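Local structure of protein argonaute (Marinitoga piezophila, 5I4A) at residues I17-Y23 and D49-I55; L36-F42 and F60-P64. The protein uses short guide RNAs with a 5'-hydroxyl end to bind complementary single-stranded DNA or RNA targets and cleave them, probably with two divalent metal ions. All coordinates share one frame; numbering follows the deposited sequence.

Contact 1: residues I17-Y23 and D49-I55; sequences IKRLYFY and DLVWIEI
Arg-19 and Glu-54 face each other as a non-hydrogen-bonded antiparallel pair, and their side chains run alongside each other to a salt bridge. Arg-19 NH1 lies 2.4 Å from Glu-54 OE2; so short a distance, with the N-H...O angle at 137°, makes the exact geometry doubtful. Next on the same face comes Trp-52: Arg-19 CD packs 3.5 Å from Trp-52 CE3, while the guanidinium itself is at most a weak cation-pi partner. Farther along the same side of Trp-52, its CB sits over the Tyr-21 ring face, 4.0 Å from the centroid, a CH-pi contact. A chi1 of 39°, with CG between the backbone N and carbonyl carbon, lays the indole beside the Arg-19 chain, with CE3 at CD. A glycine in place of Trp-52 would probably leave the Tyr-21 face without its CH-pi partner and the Arg-19 methylenes without the ring they pack against. Glu-76 of strand 74-79 is the second-shell partner, binding both Arg-19 NE and Tyr-21 OH. The reverse face is mostly aliphatic and aromatic, with Leu-20, Phe-22, Val-51, Ile-53 and Ile-55: Phe-22 CE1 meets Ile-53 CG2 edge-on at 4.0 Å. Between the faces, six backbone N-H...O bonds pair Lys-18 with Ile-55, Leu-20 with Ile-53 and Phe-22 with Val-51. With strand directions 160° apart, this is the central antiparallel pair of the four-stranded sheet in the N-terminal domain.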
loop_
_atom_site.group_PDB
_atom_site.type_symbol
_atom_site.label_atom_id
_atom_site.label_comp_id
_atom_site.label_asym_id
_atom_site.label_seq_id
_atom_site.Cartn_x
_atom_site.Cartn_y
_atom_site.Cartn_z
ATOM N N ILE A 17 -14.192 25.010 -17.811
ATOM C CA ILE A 17 -13.074 25.746 -17.236
ATOM C C ILE A 17 -12.909 27.046 -18.007
ATOM O O ILE A 17 -12.979 27.058 -19.241
ATOM C CB ILE A 17 -11.772 24.917 -17.274
ATOM C CG1 ILE A 17 -11.931 23.640 -16.446
ATOM C CG2 ILE A 17 -10.583 25.736 -16.786
ATOM C CD1 ILE A 17 -12.445 23.881 -15.043
ATOM N N LYS A 18 -12.703 28.139 -17.279
ATOM C CA LYS A 18 -12.456 29.447 -17.870
ATOM C C LYS A 18 -10.989 29.811 -17.682
ATOM O O LYS A 18 -10.440 29.643 -16.588
ATOM C CB LYS A 18 -13.354 30.519 -17.247
ATOM C CG LYS A 18 -13.151 31.905 -17.846
ATOM C CD LYS A 18 -14.453 32.687 -17.941
ATOM C CE LYS A 18 -14.641 33.627 -16.761
ATOM N NZ LYS A 18 -15.876 34.449 -16.914
ATOM N N ARG A 19 -10.359 30.303 -18.747
ATOM C CA ARG A 19 -8.968 30.735 -18.703
ATOM C C ARG A 19 -8.905 32.231 -18.974
ATOM O O ARG A 19 -9.268 32.685 -20.067
ATOM C CB ARG A 19 -8.114 29.960 -19.710
ATOM C CG ARG A 19 -6.647 30.363 -19.695
ATOM C CD ARG A 19 -5.729 29.267 -20.218
ATOM N NE ARG A 19 -6.148 28.735 -21.510
ATOM C CZ ARG A 19 -6.329 27.443 -21.762
ATOM N NH1 ARG A 19 -6.118 26.542 -20.814
ATOM N NH2 ARG A 19 -6.710 27.049 -22.970
ATOM N N LEU A 20 -8.447 32.989 -17.983
ATOM C CA LEU A 20 -8.320 34.436 -18.070
ATOM C C LEU A 20 -6.855 34.814 -18.246
ATOM O O LEU A 20 -5.959 34.111 -17.778
ATOM C CB LEU A 20 -8.881 35.112 -16.815
ATOM C CG LEU A 20 -10.287 34.689 -16.385
ATOM C CD1 LEU A 20 -10.683 35.401 -15.105
ATOM C CD2 LEU A 20 -11.283 34.976 -17.488
ATOM N N TYR A 21 -6.620 35.941 -18.915
ATOM C CA TYR A 21 -5.275 36.388 -19.242
ATOM C C TYR A 21 -5.011 37.770 -18.663
ATOM O O TYR A 21 -5.921 38.594 -18.532
ATOM C CB TYR A 21 -5.055 36.417 -20.758
ATOM C CG TYR A 21 -4.993 35.046 -21.392
ATOM C CD1 TYR A 21 -6.151 34.378 -21.765
ATOM C CD2 TYR A 21 -3.773 34.422 -21.620
ATOM C CE1 TYR A 21 -6.097 33.125 -22.345
ATOM C CE2 TYR A 21 -3.709 33.170 -22.201
ATOM C CZ TYR A 21 -4.874 32.528 -22.563
ATOM O OH TYR A 21 -4.818 31.282 -23.142
ATOM N N PHE A 22 -3.746 38.013 -18.323
ATOM C CA PHE A 22 -3.302 39.284 -17.771
ATOM C C PHE A 22 -1.945 39.629 -18.363
ATOM O O PHE A 22 -1.158 38.740 -18.700
ATOM C CB PHE A 22 -3.209 39.232 -16.236
ATOM C CG PHE A 22 -4.491 38.826 -15.566
ATOM C CD1 PHE A 22 -4.801 37.489 -15.385
ATOM C CD2 PHE A 22 -5.390 39.784 -15.123
ATOM C CE1 PHE A 22 -5.981 37.112 -14.775
ATOM C CE2 PHE A 22 -6.573 39.413 -14.510
ATOM C CZ PHE A 22 -6.868 38.077 -14.336
ATOM N N TYR A 23 -1.674 40.926 -18.491
ATOM C CA TYR A 23 -0.389 41.384 -19.002
ATOM C C TYR A 23 0.125 42.542 -18.161
ATOM O O TYR A 23 -0.619 43.486 -17.876
ATOM C CB TYR A 23 -0.478 41.809 -20.471
ATOM C CG TYR A 23 0.839 42.341 -20.983
ATOM C CD1 TYR A 23 1.873 41.477 -21.309
ATOM C CD2 TYR A 23 1.058 43.705 -21.111
ATOM C CE1 TYR A 23 3.086 41.952 -21.762
ATOM C CE2 TYR A 23 2.268 44.192 -21.562
ATOM C CZ TYR A 23 3.279 43.311 -21.885
ATOM O OH TYR A 23 4.485 43.791 -22.334
ATOM N N ASP A 49 5.134 36.432 -22.523
ATOM C CA ASP A 49 4.611 37.765 -22.234
ATOM C C ASP A 49 3.303 37.771 -21.453
ATOM O O ASP A 49 3.051 38.744 -20.736
ATOM C CB ASP A 49 4.413 38.562 -23.535
ATOM C CG ASP A 49 5.728 38.947 -24.194
ATOM O OD1 ASP A 49 6.348 38.077 -24.842
ATOM O OD2 ASP A 49 6.136 40.123 -24.074
ATOM N N LEU A 50 2.471 36.738 -21.541
ATOM C CA LEU A 50 1.166 36.725 -20.896
ATOM C C LEU A 50 1.156 35.803 -19.680
ATOM O O LEU A 50 1.801 34.750 -19.664
ATOM C CB LEU A 50 0.075 36.286 -21.876
ATOM C CG LEU A 50 -0.273 37.267 -22.997
ATOM C CD1 LEU A 50 -1.251 36.632 -23.973
ATOM C CD2 LEU A 50 -0.846 38.553 -22.421
ATOM N N VAL A 51 0.401 36.213 -18.665
ATOM C CA VAL A 51 0.148 35.416 -17.470
ATOM C C VAL A 51 -1.330 35.055 -17.459
ATOM O O VAL A 51 -2.183 35.913 -17.714
ATOM C CB VAL A 51 0.542 36.178 -16.194
ATOM C CG1 VAL A 51 -0.044 35.509 -14.960
ATOM C CG2 VAL A 51 2.054 36.279 -16.084
ATOM N N TRP A 52 -1.638 33.790 -17.172
ATOM C CA TRP A 52 -3.016 33.328 -17.231
ATOM C C TRP A 52 -3.352 32.459 -16.026
ATOM O O TRP A 52 -2.475 31.998 -15.289
ATOM C CB TRP A 52 -3.305 32.570 -18.535
ATOM C CG TRP A 52 -2.208 31.668 -19.011
ATOM C CD1 TRP A 52 -1.105 32.029 -19.733
ATOM C CD2 TRP A 52 -2.123 30.248 -18.836
ATOM N NE1 TRP A 52 -0.333 30.925 -20.003
ATOM C CE2 TRP A 52 -0.937 29.820 -19.463
ATOM C CE3 TRP A 52 -2.930 29.299 -18.200
ATOM C CZ2 TRP A 52 -0.541 28.484 -19.480
ATOM C CZ3 TRP A 52 -2.533 27.974 -18.214
ATOM C CH2 TRP A 52 -1.349 27.580 -18.848
ATOM N N ILE A 53 -4.653 32.246 -15.837
ATOM C CA ILE A 53 -5.180 31.430 -14.752
ATOM C C ILE A 53 -6.377 30.650 -15.277
ATOM O O ILE A 53 -7.211 31.188 -16.014
ATOM C CB ILE A 53 -5.564 32.289 -13.526
ATOM C CG1 ILE A 53 -6.021 31.402 -12.366
ATOM C CG2 ILE A 53 -6.637 33.319 -13.883
ATOM C CD1 ILE A 53 -6.428 32.178 -11.132
ATOM N N GLU A 54 -6.452 29.373 -14.913
ATOM C CA GLU A 54 -7.561 28.503 -15.282
ATOM C C GLU A 54 -8.402 28.248 -14.038
ATOM O O GLU A 54 -7.893 27.732 -13.037
ATOM C CB GLU A 54 -7.049 27.197 -15.887
ATOM C CG GLU A 54 -6.406 27.384 -17.253
ATOM C CD GLU A 54 -5.394 26.306 -17.591
ATOM O OE1 GLU A 54 -5.045 25.508 -16.697
ATOM O OE2 GLU A 54 -4.941 26.264 -18.754
ATOM N N ILE A 55 -9.678 28.619 -14.100
ATOM C CA ILE A 55 -10.551 28.593 -12.929
ATOM C C ILE A 55 -11.848 27.885 -13.295
ATOM O O ILE A 55 -12.191 27.754 -14.481
ATOM C CB ILE A 55 -10.845 30.019 -12.403
ATOM C CG1 ILE A 55 -11.500 30.865 -13.496
ATOM C CG2 ILE A 55 -9.580 30.671 -11.877
ATOM C CD1 ILE A 55 -12.192 32.107 -12.975
#

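Contact 2: residues L36-F42 and F60-P64; sequences LSRVNNF and FQITP
Asn-40 and Thr-63 bring their CA atoms within 5.9 Å where helix 29-40 ends, Asn-41 then leaving helical geometry with positive phi, while 60-64 runs past as an irregular segment with a cis peptide before Pro-64. The Asn-40 amide grips the Thr-63 backbone at two points. Its OD1 accepts from Thr-63 N at 2.8 Å, a nearly straight bond (167°), and its ND2 donates to Thr-63 O at 2.7 Å, in the carbonyl plane and on a lone pair. The other N-H of ND2 turns back to Leu-36 O at 2.9 Å, close to the amide plane; together with the two bonds to Thr-63, this probably fixes the rotation of the group. With chi1 at -73°, CG stands anti to the carbonyl carbon and the amide projects toward Thr-63. A water donating to both Asn-40 OD1 and Gln-61 O extends the link along the segment. Beside the amide, Val-39 CG2 rests 3.3 Å from Thr-63 O. Farther on, the Phe-60 edge points at the Phe-42 face in a T-shaped pair, planes 83° apart and CE2 4.1 Å from Phe-42 CD2; helix 84-101 backs Phe-60 through Tyr-94 and Lys-97. One buried side-chain amide thus bonds both the N and O of Thr-63, much as a strand partner would, using both N-H groups and its oxygen to tie an irregular segment to a helix end.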
loop_
_atom_site.group_PDB
_atom_site.type_symbol
_atom_site.label_atom_id
_atom_site.label_comp_id
_atom_site.label_asym_id
_atom_site.label_seq_id
_atom_site.Cartn_x
_atom_site.Cartn_y
_atom_site.Cartn_z
ATOM N N LEU A 36 0.981 36.777 -8.159
ATOM C CA LEU A 36 -0.454 36.529 -8.259
ATOM C C LEU A 36 -0.831 35.204 -7.609
ATOM O O LEU A 36 -1.875 35.101 -6.954
ATOM C CB LEU A 36 -0.891 36.556 -9.721
ATOM C CG LEU A 36 -0.848 37.938 -10.373
ATOM C CD1 LEU A 36 -1.220 37.856 -11.842
ATOM C CD2 LEU A 36 -1.769 38.894 -9.630
ATOM N N SER A 37 0.007 34.179 -7.779
ATOM C CA SER A 37 -0.254 32.893 -7.142
ATOM C C SER A 37 -0.230 33.019 -5.624
ATOM O O SER A 37 -1.080 32.449 -4.930
ATOM C CB SER A 37 0.774 31.861 -7.606
ATOM O OG SER A 37 0.895 31.841 -9.017
ATOM N N ARG A 38 0.734 33.776 -5.095
ATOM C CA ARG A 38 0.910 33.873 -3.650
ATOM C C ARG A 38 -0.292 34.528 -2.981
ATOM O O ARG A 38 -0.762 34.060 -1.938
ATOM C CB ARG A 38 2.187 34.655 -3.343
ATOM C CG ARG A 38 2.728 34.465 -1.941
ATOM C CD ARG A 38 3.860 35.441 -1.663
ATOM N NE ARG A 38 3.361 36.684 -1.085
ATOM C CZ ARG A 38 2.969 37.740 -1.789
ATOM N NH1 ARG A 38 3.019 37.725 -3.114
ATOM N NH2 ARG A 38 2.524 38.814 -1.165
ATOM N N VAL A 39 -0.805 35.612 -3.566
ATOM C CA VAL A 39 -1.886 36.356 -2.925
ATOM C C VAL A 39 -3.253 35.723 -3.154
ATOM O O VAL A 39 -4.191 36.010 -2.400
ATOM C CB VAL A 39 -1.901 37.816 -3.407
ATOM C CG1 VAL A 39 -0.601 38.511 -3.027
ATOM C CG2 VAL A 39 -2.118 37.875 -4.907
ATOM N N ASN A 40 -3.402 34.875 -4.169
ATOM C CA ASN A 40 -4.671 34.216 -4.440
ATOM C C ASN A 40 -4.706 32.769 -3.970
ATOM O O ASN A 40 -5.751 32.123 -4.096
ATOM C CB ASN A 40 -4.990 34.272 -5.939
ATOM C CG ASN A 40 -5.399 35.658 -6.401
ATOM O OD1 ASN A 40 -6.579 36.008 -6.376
ATOM N ND2 ASN A 40 -4.425 36.451 -6.831
ATOM N N ASN A 41 -3.599 32.250 -3.435
ATOM C CA ASN A 41 -3.496 30.843 -3.036
ATOM C C ASN A 41 -3.877 29.920 -4.190
ATOM O O ASN A 41 -4.507 28.878 -4.000
ATOM C CB ASN A 41 -4.351 30.551 -1.800
ATOM C CG ASN A 41 -3.717 31.054 -0.520
ATOM O OD1 ASN A 41 -2.511 30.917 -0.319
ATOM N ND2 ASN A 41 -4.528 31.642 0.352
ATOM N N PHE A 42 -3.487 30.312 -5.399
ATOM C CA PHE A 42 -3.927 29.624 -6.610
ATOM C C PHE A 42 -2.898 29.892 -7.694
ATOM O O PHE A 42 -2.663 31.053 -8.043
ATOM C CB PHE A 42 -5.312 30.116 -7.036
ATOM C CG PHE A 42 -5.974 29.254 -8.069
ATOM C CD1 PHE A 42 -5.555 29.284 -9.389
ATOM C CD2 PHE A 42 -7.027 28.423 -7.724
ATOM C CE1 PHE A 42 -6.166 28.495 -10.341
ATOM C CE2 PHE A 42 -7.643 27.631 -8.675
ATOM C CZ PHE A 42 -7.212 27.668 -9.985
ATOM N N PHE A 60 -15.177 34.267 -8.981
ATOM C CA PHE A 60 -13.792 34.124 -8.538
ATOM C C PHE A 60 -13.196 35.528 -8.508
ATOM O O PHE A 60 -12.834 36.077 -9.553
ATOM C CB PHE A 60 -13.019 33.198 -9.473
ATOM C CG PHE A 60 -11.673 32.775 -8.948
ATOM C CD1 PHE A 60 -10.656 33.698 -8.769
ATOM C CD2 PHE A 60 -11.415 31.444 -8.665
ATOM C CE1 PHE A 60 -9.419 33.308 -8.296
ATOM C CE2 PHE A 60 -10.177 31.048 -8.195
ATOM C CZ PHE A 60 -9.178 31.985 -8.011
ATOM N N GLN A 61 -13.093 36.103 -7.312
ATOM C CA GLN A 61 -12.587 37.460 -7.142
ATOM C C GLN A 61 -11.074 37.399 -6.956
ATOM O O GLN A 61 -10.584 36.899 -5.938
ATOM C CB GLN A 61 -13.268 38.139 -5.958
ATOM C CG GLN A 61 -14.787 38.221 -6.077
ATOM C CD GLN A 61 -15.249 39.293 -7.049
ATOM O OE1 GLN A 61 -15.282 39.079 -8.261
ATOM N NE2 GLN A 61 -15.613 40.454 -6.516
ATOM N N ILE A 62 -10.337 37.912 -7.936
ATOM C CA ILE A 62 -8.879 37.846 -7.920
ATOM C C ILE A 62 -8.315 38.995 -7.092
ATOM O O ILE A 62 -8.855 40.106 -7.069
ATOM C CB ILE A 62 -8.329 37.848 -9.360
ATOM C CG1 ILE A 62 -8.853 36.630 -10.123
ATOM C CG2 ILE A 62 -6.805 37.853 -9.372
ATOM C CD1 ILE A 62 -8.404 36.571 -11.567
ATOM N N THR A 63 -7.218 38.713 -6.399
ATOM C CA THR A 63 -6.505 39.677 -5.566
ATOM C C THR A 63 -5.154 39.997 -6.222
ATOM O O THR A 63 -4.514 39.101 -6.765
ATOM C CB THR A 63 -6.310 39.104 -4.132
ATOM O OG1 THR A 63 -7.577 39.042 -3.464
ATOM C CG2 THR A 63 -5.338 39.927 -3.300
ATOM N N PRO A 64 -4.719 41.271 -6.195
ATOM C CA PRO A 64 -5.375 42.447 -5.608
ATOM C C PRO A 64 -6.579 42.938 -6.400
ATOM O O PRO A 64 -6.809 42.492 -7.524
ATOM C CB PRO A 64 -4.266 43.502 -5.607
ATOM C CG PRO A 64 -3.369 43.102 -6.715
ATOM C CD PRO A 64 -3.386 41.603 -6.729
HETATM O O HOH W 1 -8.458 35.421 -4.792
#

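How the contacts relate
Both contacts belong to the N-terminal domain, and their segments alternate along the chain; contact 2 lies over the Phe-22 and Ile-53 face of the sheet, as the side-chain packing between them indicates. Contact 1 is the more extensive, burying 784 Å² against 309 Å², and most of its residues are buried, whereas in contact 2 Thr-63 and Pro-64 are exposed. Regular main-chain pairing holds the strands; a side chain bonding to backbone holds the helix end to the loop. They join through hydrophobic packing: Phe-42 CD1 lies 3.5 Å from Ile-53 CD1, and Phe-22 CZ 3.5 Å from Ile-62 CD1. The charged Arg-19 and Glu-54 occupy the sheet's other face.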